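PDB 4FDX: 4-oxalocrotonase tautomerase isozyme from Methylibium petroleiphilum, which belongs to the tautomerase enzymes of the MIF clan, small proteins built on a beta-alpha-beta fold, and assembles here as a hexamer. Local coordinates for residues Leu45-Phe50 against Gln55-Arg60. Residues are numbered along the deposited sequence; the frame is centred on the assembly and turned at random.
Sequences LGVEHF and QTAAMR
The N-terminus of the short C-terminal helix 57-63, with Thr56 as its N-cap, closes against the turn that follows strand 39-45, and Val47 in that turn and Phe50 at the start of strand 50-52 meet Ala57 and Ala58 in the helix's first turn. Two backbone carbonyls take up the amides at this helix start. Phe50 O accepts from Ala57 N at 2.8 Å, with the donor nearly in line with the C=O bond (165°). Val47 O accepts from Ala58 N at 2.9 Å, but here the donor sits well above the carbonyl plane, 54° out of it. The next amide is held from within: Thr56 and Met59 form a capping box, in which Met59 N donates to Thr56 OG1 at 3.2 Å and Thr56 N returns a weak bond to Met59 SD. Thr56 CA also brings its hydrogen to Phe50 O, and Thr56 CG2 lies 3.6 Å from Glu48 O. The two methyls of Val47 pack on different alanines: CG1 faces Ala57 CB, while CG2 packs on Ala58 CB at 3.7 Å. The strand begun by Phe50 pairs antiparallel with a strand of the second subunit, and the Phe50 side chain touches Leu8 of strand 2-8, as does Ala57. Arg60 reaches the edge of the Phe50 ring, near its plane, with its guanidinium tilted 73° to the ring and NH2 4.0 Å from Phe50 CE2.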
ATOM      1  N   LEU B  45     -11.425  -6.551  -1.649  1.00 16.80           N
ATOM      2  CA  LEU B  45     -11.609  -6.726  -0.238  1.00 18.58           C
ATOM      3  C   LEU B  45     -12.859  -7.536   0.063  1.00 19.08           C
ATOM      4  O   LEU B  45     -13.936  -7.235  -0.367  1.00 18.81           O
ATOM      5  CB  LEU B  45     -11.844  -5.372   0.420  1.00 20.59           C
ATOM      6  CG  LEU B  45     -10.678  -4.375   0.327  1.00 22.87           C
ATOM      7  CD1 LEU B  45     -11.200  -2.958   0.575  1.00 26.83           C
ATOM      8  CD2 LEU B  45      -9.557  -4.769   1.220  1.00 27.98           C
ATOM      9  N   GLY B  46     -12.659  -8.536   0.876  1.00 18.61           N
ATOM     10  CA  GLY B  46     -13.822  -9.275   1.388  1.00 21.24           C
ATOM     11  C   GLY B  46     -14.602  -8.397   2.319  1.00 22.87           C
ATOM     12  O   GLY B  46     -14.038  -7.472   2.931  1.00 18.46           O
ATOM     13  N   VAL B  47     -15.899  -8.657   2.413  1.00 21.46           N
ATOM     14  CA  VAL B  47     -16.803  -7.818   3.199  1.00 24.33           C
ATOM     15  C   VAL B  47     -16.430  -7.867   4.677  1.00 20.25           C
ATOM     16  O   VAL B  47     -16.753  -6.890   5.396  1.00 22.54           O
ATOM     17  CB  VAL B  47     -18.331  -8.104   3.030  1.00 29.27           C
ATOM     18  CG1 VAL B  47     -18.890  -7.439   1.759  1.00 30.18           C
ATOM     19  CG2 VAL B  47     -18.619  -9.577   3.146  1.00 27.86           C
ATOM     20  N   GLU B  48     -15.753  -8.922   5.165  1.00 21.39           N
ATOM     21  CA  GLU B  48     -15.256  -8.917   6.484  1.00 22.06           C
ATOM     22  C   GLU B  48     -13.929  -8.094   6.721  1.00 15.38           C
ATOM     23  O   GLU B  48     -13.426  -7.943   7.824  1.00 18.13           O
ATOM     24  CB  GLU B  48     -15.126 -10.403   6.868  1.00 32.18           C
ATOM     25  CG  GLU B  48     -14.082 -11.253   6.076  1.00 31.60           C
ATOM     26  CD  GLU B  48     -14.214 -11.566   4.552  1.00 26.68           C
ATOM     27  OE1 GLU B  48     -15.110 -11.149   3.813  1.00 34.40           O
ATOM     28  OE2 GLU B  48     -13.345 -12.359   4.074  1.00 45.78           O
ATOM     29  N   HIS B  49     -13.416  -7.541   5.638  1.00 16.16           N
ATOM     30  CA  HIS B  49     -12.103  -6.904   5.567  1.00 13.69           C
ATOM     31  C   HIS B  49     -12.146  -5.453   5.195  1.00 14.56           C
ATOM     32  O   HIS B  49     -11.109  -4.851   4.879  1.00 14.53           O
ATOM     33  CB  HIS B  49     -11.217  -7.678   4.597  1.00 13.77           C
ATOM     34  CG  HIS B  49     -10.770  -9.003   5.121  1.00 14.63           C
ATOM     35  ND1 HIS B  49     -10.253  -9.956   4.268  1.00 18.63           N
ATOM     36  CD2 HIS B  49     -10.825  -9.556   6.401  1.00 17.84           C
ATOM     37  CE1 HIS B  49      -9.926 -11.065   5.038  1.00 20.54           C
ATOM     38  NE2 HIS B  49     -10.339 -10.825   6.321  1.00 22.25           N
ATOM     39  N   PHE B  50     -13.329  -4.838   5.286  1.00 13.90           N
ATOM     40  CA  PHE B  50     -13.434  -3.421   5.075  1.00 14.50           C
ATOM     41  C   PHE B  50     -14.399  -2.850   6.076  1.00 15.15           C
ATOM     42  O   PHE B  50     -15.478  -3.430   6.269  1.00 16.17           O
ATOM     43  CB  PHE B  50     -13.920  -3.098   3.633  1.00 14.72           C
ATOM     44  CG  PHE B  50     -14.111  -1.622   3.442  1.00 16.66           C
ATOM     45  CD1 PHE B  50     -13.014  -0.711   3.476  1.00 19.17           C
ATOM     46  CD2 PHE B  50     -15.374  -1.121   3.336  1.00 19.90           C
ATOM     47  CE1 PHE B  50     -13.268   0.681   3.288  1.00 18.90           C
ATOM     48  CE2 PHE B  50     -15.639   0.214   3.131  1.00 18.12           C
ATOM     49  CZ  PHE B  50     -14.587   1.134   3.190  1.00 19.20           C
ATOM     50  N   GLN B  55     -17.467  -0.720  11.840  1.00 16.51           N
ATOM     51  CA  GLN B  55     -18.327  -1.871  11.449  1.00 19.26           C
ATOM     52  C   GLN B  55     -17.883  -2.309  10.080  1.00 17.68           C
ATOM     53  O   GLN B  55     -17.761  -1.454   9.159  1.00 17.16           O
ATOM     54  CB  GLN B  55     -19.802  -1.432  11.233  1.00 22.32           C
ATOM     55  CG  GLN B  55     -20.455  -0.602  12.305  1.00 34.08           C
ATOM     56  CD  GLN B  55     -20.623  -1.411  13.563  1.00 42.64           C
ATOM     57  OE1 GLN B  55     -19.656  -1.567  14.331  1.00 53.22           O
ATOM     58  NE2 GLN B  55     -21.814  -2.001  13.758  1.00 49.39           N
ATOM     59  N   THR B  56     -17.731  -3.627   9.938  1.00 16.64           N
ATOM     60  CA  THR B  56     -17.388  -4.162   8.629  1.00 17.03           C
ATOM     61  C   THR B  56     -18.535  -4.194   7.688  1.00 23.89           C
ATOM     62  O   THR B  56     -19.679  -4.195   8.165  1.00 27.17           O
ATOM     63  CB  THR B  56     -16.831  -5.587   8.678  1.00 16.82           C
ATOM     64  OG1 THR B  56     -17.877  -6.497   9.093  1.00 19.01           O
ATOM     65  CG2 THR B  56     -15.614  -5.663   9.561  1.00 21.39           C
ATOM     66  N   ALA B  57     -18.188  -4.147   6.381  1.00 22.40           N
ATOM     67  CA  ALA B  57     -19.199  -4.065   5.283  1.00 19.92           C
ATOM     68  C   ALA B  57     -20.137  -5.291   5.459  1.00 23.47           C
ATOM     69  O   ALA B  57     -21.348  -5.185   5.259  1.00 25.22           O
ATOM     70  CB  ALA B  57     -18.518  -4.145   3.903  1.00 20.25           C
ATOM     71  N   ALA B  58     -19.578  -6.417   5.878  1.00 20.70           N
ATOM     72  CA  ALA B  58     -20.404  -7.629   6.205  1.00 22.62           C
ATOM     73  C   ALA B  58     -21.441  -7.241   7.277  1.00 25.74           C
ATOM     74  O   ALA B  58     -22.602  -7.542   7.110  1.00 30.52           O
ATOM     75  CB  ALA B  58     -19.561  -8.805   6.678  1.00 21.75           C
ATOM     76  N   MET B  59     -21.030  -6.616   8.352  1.00 25.19           N
ATOM     77  CA  MET B  59     -21.979  -6.385   9.444  1.00 25.70           C
ATOM     78  C   MET B  59     -22.965  -5.341   8.981  1.00 25.77           C
ATOM     79  O   MET B  59     -24.146  -5.355   9.445  1.00 32.10           O
ATOM     80  CB  MET B  59     -21.311  -5.835  10.723  1.00 26.36           C
ATOM     81  CG  MET B  59     -20.250  -6.759  11.362  1.00 25.53           C
ATOM     82  SD  MET B  59     -18.947  -5.811  12.337  1.00 29.86           S
ATOM     83  CE  MET B  59     -19.951  -4.940  13.570  1.00 28.97           C
ATOM     84  N   ARG B  60     -22.503  -4.411   8.155  1.00 24.67           N
ATOM     85  CA  ARG B  60     -23.403  -3.301   7.728  1.00 31.42           C
ATOM     86  C   ARG B  60     -24.545  -3.865   6.808  1.00 34.03           C
ATOM     87  O   ARG B  60     -25.713  -3.457   6.927  1.00 37.24           O
ATOM     88  CB  ARG B  60     -22.611  -2.126   7.113  1.00 30.68           C
ATOM     89  CG  ARG B  60     -22.062  -1.101   8.122  1.00 44.61           C
ATOM     90  CD  ARG B  60     -21.031  -0.095   7.551  1.00 56.31           C
ATOM     91  NE  ARG B  60     -20.215  -0.611   6.417  1.00 64.29           N
ATOM     92  CZ  ARG B  60     -20.122  -0.036   5.203  1.00 66.08           C
ATOM     93  NH1 ARG B  60     -20.770   1.121   4.962  1.00 69.12           N
ATOM     94  NH2 ARG B  60     -19.359  -0.587   4.229  1.00 43.97           N
TER